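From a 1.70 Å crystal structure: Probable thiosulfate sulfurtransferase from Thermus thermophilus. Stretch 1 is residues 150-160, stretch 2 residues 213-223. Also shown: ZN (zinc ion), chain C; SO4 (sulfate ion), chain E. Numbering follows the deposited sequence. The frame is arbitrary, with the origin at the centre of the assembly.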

# COMPACT_ATOMS: atom_id res chain seq x y z
N PRO A 150 6.42 -12.45 14.97
CA PRO A 150 5.83 -13.52 15.79
C PRO A 150 4.53 -14.13 15.27
O PRO A 150 4.17 -15.24 15.65
N CYS A 151 3.82 -13.40 14.41
CA CYS A 151 2.58 -13.92 13.85
C CYS A 151 2.86 -14.95 12.75
O CYS A 151 1.94 -15.62 12.27
N CYS A 152 4.12 -15.09 12.35
CA CYS A 152 4.48 -16.05 11.30
C CYS A 152 5.23 -17.29 11.85
O CYS A 152 5.83 -17.23 12.92
N PRO A 153 5.20 -18.42 11.12
CA PRO A 153 5.86 -19.67 11.54
C PRO A 153 7.38 -19.69 11.59
O PRO A 153 7.96 -20.32 12.47
N ARG A 154 8.03 -19.00 10.66
CA ARG A 154 9.50 -19.00 10.61
C ARG A 154 10.02 -17.92 9.68
O ARG A 154 9.25 -17.18 9.07
N GLY A 155 11.35 -17.84 9.58
CA GLY A 155 11.96 -16.87 8.70
C GLY A 155 12.07 -17.41 7.29
O GLY A 155 12.24 -18.62 7.07
N GLY A 156 11.97 -16.54 6.30
CA GLY A 156 12.07 -17.02 4.94
C GLY A 156 11.68 -15.99 3.92
O GLY A 156 11.24 -14.90 4.27
N ARG A 157 11.85 -16.36 2.65
CA ARG A 157 11.53 -15.52 1.52
C ARG A 157 10.94 -16.39 0.43
O ARG A 157 11.03 -17.62 0.48
N ILE A 158 10.30 -15.76 -0.54
CA ILE A 158 9.72 -16.48 -1.65
C ILE A 158 10.94 -16.90 -2.48
O ILE A 158 11.80 -16.08 -2.78
N PRO A 159 11.03 -18.19 -2.85
CA PRO A 159 12.17 -18.67 -3.64
C PRO A 159 12.34 -17.90 -4.94
O PRO A 159 11.36 -17.63 -5.64
N GLY A 160 13.58 -17.53 -5.25
CA GLY A 160 13.86 -16.81 -6.48
C GLY A 160 13.75 -15.29 -6.41
O GLY A 160 14.12 -14.59 -7.34
N ASN A 213 1.72 -4.97 -6.46
CA ASN A 213 1.92 -5.27 -5.04
C ASN A 213 1.30 -6.58 -4.58
O ASN A 213 0.10 -6.78 -4.73
N TYR A 214 2.13 -7.47 -4.02
CA TYR A 214 1.66 -8.75 -3.50
C TYR A 214 1.17 -8.43 -2.10
O TYR A 214 1.89 -8.57 -1.12
N LEU A 215 -0.10 -8.02 -2.03
CA LEU A 215 -0.70 -7.61 -0.77
C LEU A 215 -0.68 -8.69 0.31
O LEU A 215 -0.40 -8.39 1.47
N GLY A 216 -0.95 -9.95 -0.05
CA GLY A 216 -0.91 -11.02 0.95
C GLY A 216 0.47 -11.13 1.56
O GLY A 216 0.65 -11.37 2.78
N SER A 217 1.46 -10.94 0.70
CA SER A 217 2.86 -10.97 1.08
C SER A 217 3.28 -12.22 1.85
O SER A 217 2.62 -13.26 1.77
N MET A 218 4.40 -12.13 2.56
CA MET A 218 4.96 -13.27 3.30
C MET A 218 4.02 -13.89 4.36
O MET A 218 4.05 -15.11 4.58
N HIS A 219 3.20 -13.08 5.01
CA HIS A 219 2.28 -13.65 5.99
C HIS A 219 1.36 -14.66 5.29
O HIS A 219 1.24 -15.81 5.72
N GLU A 220 0.72 -14.24 4.19
CA GLU A 220 -0.17 -15.16 3.50
C GLU A 220 0.60 -16.35 2.94
O GLU A 220 0.17 -17.48 3.06
N TRP A 221 1.76 -16.07 2.34
CA TRP A 221 2.57 -17.12 1.72
C TRP A 221 2.85 -18.24 2.71
O TRP A 221 2.74 -19.42 2.37
N LEU A 222 3.20 -17.89 3.94
CA LEU A 222 3.48 -18.90 4.95
C LEU A 222 2.21 -19.58 5.46
O LEU A 222 2.20 -20.79 5.68
N GLN A 223 1.13 -18.83 5.63
CA GLN A 223 -0.12 -19.45 6.09
C GLN A 223 -0.57 -20.53 5.10
O GLN A 223 -1.11 -21.56 5.49

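No hydrogen bond crosses between these stretches; a zinc ion and an apolar seam join them. Along stretch 2, Tyr214 (chi1 t) comes first, pointing toward stretch 1 and offering CE2 to Ile158 CD1 at 3.9 Å, while its OH donates to Glu220 OE1 (2.8 Å), a carboxylate on a side chain that starts away from the contact. Ser217 OG caps nothing across the gap; it donates to Tyr214 O at 2.7 Å. Met218 points toward stretch 1 with chi1 between wells at -144°. Its SD lies 3.9 Å from Ile158 CG1, and its CE reaches Gly156 O at 3.6 Å, beside a glycine whose backbone angles leave no room for a CB.

His219 (t) starts sideways, but its ring turns in so that ND1 binds ZN at 2.1 Å. Cys151 SG (p) and Cys152 SG (m) bind ZN at 2.4 and 2.3 Å, and a fourth ligand comes from elsewhere in the structure. Trp221 (t) lays one face under Ile158 (m, t), whose CG1 sits 3.8 Å from the five-membered ring centroid. Leu222 (m, t), the most covered residue, meets Cys152 CB through CD1 (3.8 Å) and Pro153 CD through CB (3.9 Å); its CD2 lies over the Arg154 guanidinium. Arg157 points away, its NE donating to SO4 O4 at 2.9 Å.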

# COMPACT_ATOMS: atom_id res chain seq x y z
CB PRO A 150 5.67 -12.85 17.16
CG PRO A 150 5.46 -11.42 16.81
CD PRO A 150 6.48 -11.18 15.72
CB CYS A 151 1.76 -12.76 13.28
SG CYS A 151 2.67 -11.80 12.06
CB CYS A 152 5.33 -15.37 10.22
SG CYS A 152 4.40 -14.37 8.97
CB PRO A 153 5.36 -20.69 10.51
CG PRO A 153 4.06 -20.15 10.08
CD PRO A 153 4.31 -18.67 9.98
CB ARG A 154 9.97 -20.36 10.11
CG ARG A 154 9.28 -20.76 8.83
CD ARG A 154 9.65 -22.18 8.40
NE ARG A 154 8.87 -22.60 7.24
CZ ARG A 154 8.82 -21.93 6.10
NH1 ARG A 154 9.52 -20.80 5.97
NH2 ARG A 154 8.10 -22.38 5.08
CB ARG A 157 12.81 -14.87 0.97
CG ARG A 157 13.84 -15.92 0.54
CD ARG A 157 14.99 -15.31 -0.26
NE ARG A 157 15.97 -16.33 -0.66
CZ ARG A 157 16.91 -16.82 0.15
NH1 ARG A 157 17.00 -16.40 1.40
NH2 ARG A 157 17.76 -17.74 -0.30
CB ILE A 158 8.75 -15.56 -2.44
CG1 ILE A 158 7.51 -15.31 -1.56
CG2 ILE A 158 8.34 -16.20 -3.78
CD1 ILE A 158 6.54 -14.29 -2.13
CB PRO A 159 11.82 -20.14 -3.88
CG PRO A 159 10.94 -20.50 -2.67
CD PRO A 159 10.05 -19.27 -2.62
CB ASN A 213 1.32 -4.10 -4.23
CG ASN A 213 1.71 -4.09 -2.74
OD1 ASN A 213 1.05 -3.43 -1.91
ND2 ASN A 213 2.78 -4.75 -2.41
CB TYR A 214 2.79 -9.79 -3.43
CG TYR A 214 2.37 -11.10 -2.77
CD1 TYR A 214 1.02 -11.48 -2.74
CD2 TYR A 214 3.30 -11.93 -2.17
CE1 TYR A 214 0.63 -12.66 -2.09
CE2 TYR A 214 2.92 -13.10 -1.53
CZ TYR A 214 1.58 -13.45 -1.49
OH TYR A 214 1.20 -14.59 -0.83
CB LEU A 215 -2.12 -7.12 -1.04
CG LEU A 215 -2.87 -6.49 0.12
CD1 LEU A 215 -2.06 -5.34 0.74
CD2 LEU A 215 -4.21 -6.03 -0.39
CB SER A 217 3.24 -9.73 1.89
OG SER A 217 3.58 -8.65 1.03
CB MET A 218 6.30 -12.87 3.94
CG MET A 218 7.35 -13.97 3.96
SD MET A 218 7.81 -14.60 2.29
CE MET A 218 8.22 -16.26 2.76
CB HIS A 219 1.45 -12.56 6.68
CG HIS A 219 0.62 -13.07 7.81
ND1 HIS A 219 1.10 -13.16 9.10
CD2 HIS A 219 -0.64 -13.56 7.85
CE1 HIS A 219 0.17 -13.68 9.88
NE2 HIS A 219 -0.89 -13.93 9.15
CB GLU A 220 -0.88 -14.47 2.35
CG GLU A 220 -1.76 -15.44 1.59
CD GLU A 220 -2.33 -14.85 0.35
OE1 GLU A 220 -1.58 -14.18 -0.40
OE2 GLU A 220 -3.54 -15.07 0.10
CB TRP A 221 3.88 -16.51 1.18
CG TRP A 221 4.72 -17.47 0.34
CD1 TRP A 221 5.68 -18.34 0.78
CD2 TRP A 221 4.65 -17.63 -1.09
NE1 TRP A 221 6.22 -19.04 -0.30
CE2 TRP A 221 5.61 -18.62 -1.45
CE3 TRP A 221 3.89 -17.03 -2.10
CZ2 TRP A 221 5.81 -19.02 -2.78
CZ3 TRP A 221 4.09 -17.42 -3.42
CH2 TRP A 221 5.05 -18.41 -3.75
CB LEU A 222 4.24 -18.28 6.13
CG LEU A 222 5.69 -17.88 5.81
CD1 LEU A 222 6.31 -17.15 7.00
CD2 LEU A 222 6.51 -19.14 5.47
CB GLN A 223 -1.21 -18.39 6.26
CG GLN A 223 -1.01 -17.52 7.50
CD GLN A 223 -0.86 -18.36 8.78
OE1 GLN A 223 -1.66 -19.27 9.04
NE2 GLN A 223 0.17 -18.06 9.57
ZN ZN C . 3.03 -12.72 9.92
S SO4 E . 16.72 -18.60 -3.71
O1 SO4 E . 17.21 -19.57 -2.68
O2 SO4 E . 17.85 -17.73 -4.17
O3 SO4 E . 16.18 -19.37 -4.88
O4 SO4 E . 15.63 -17.74 -3.14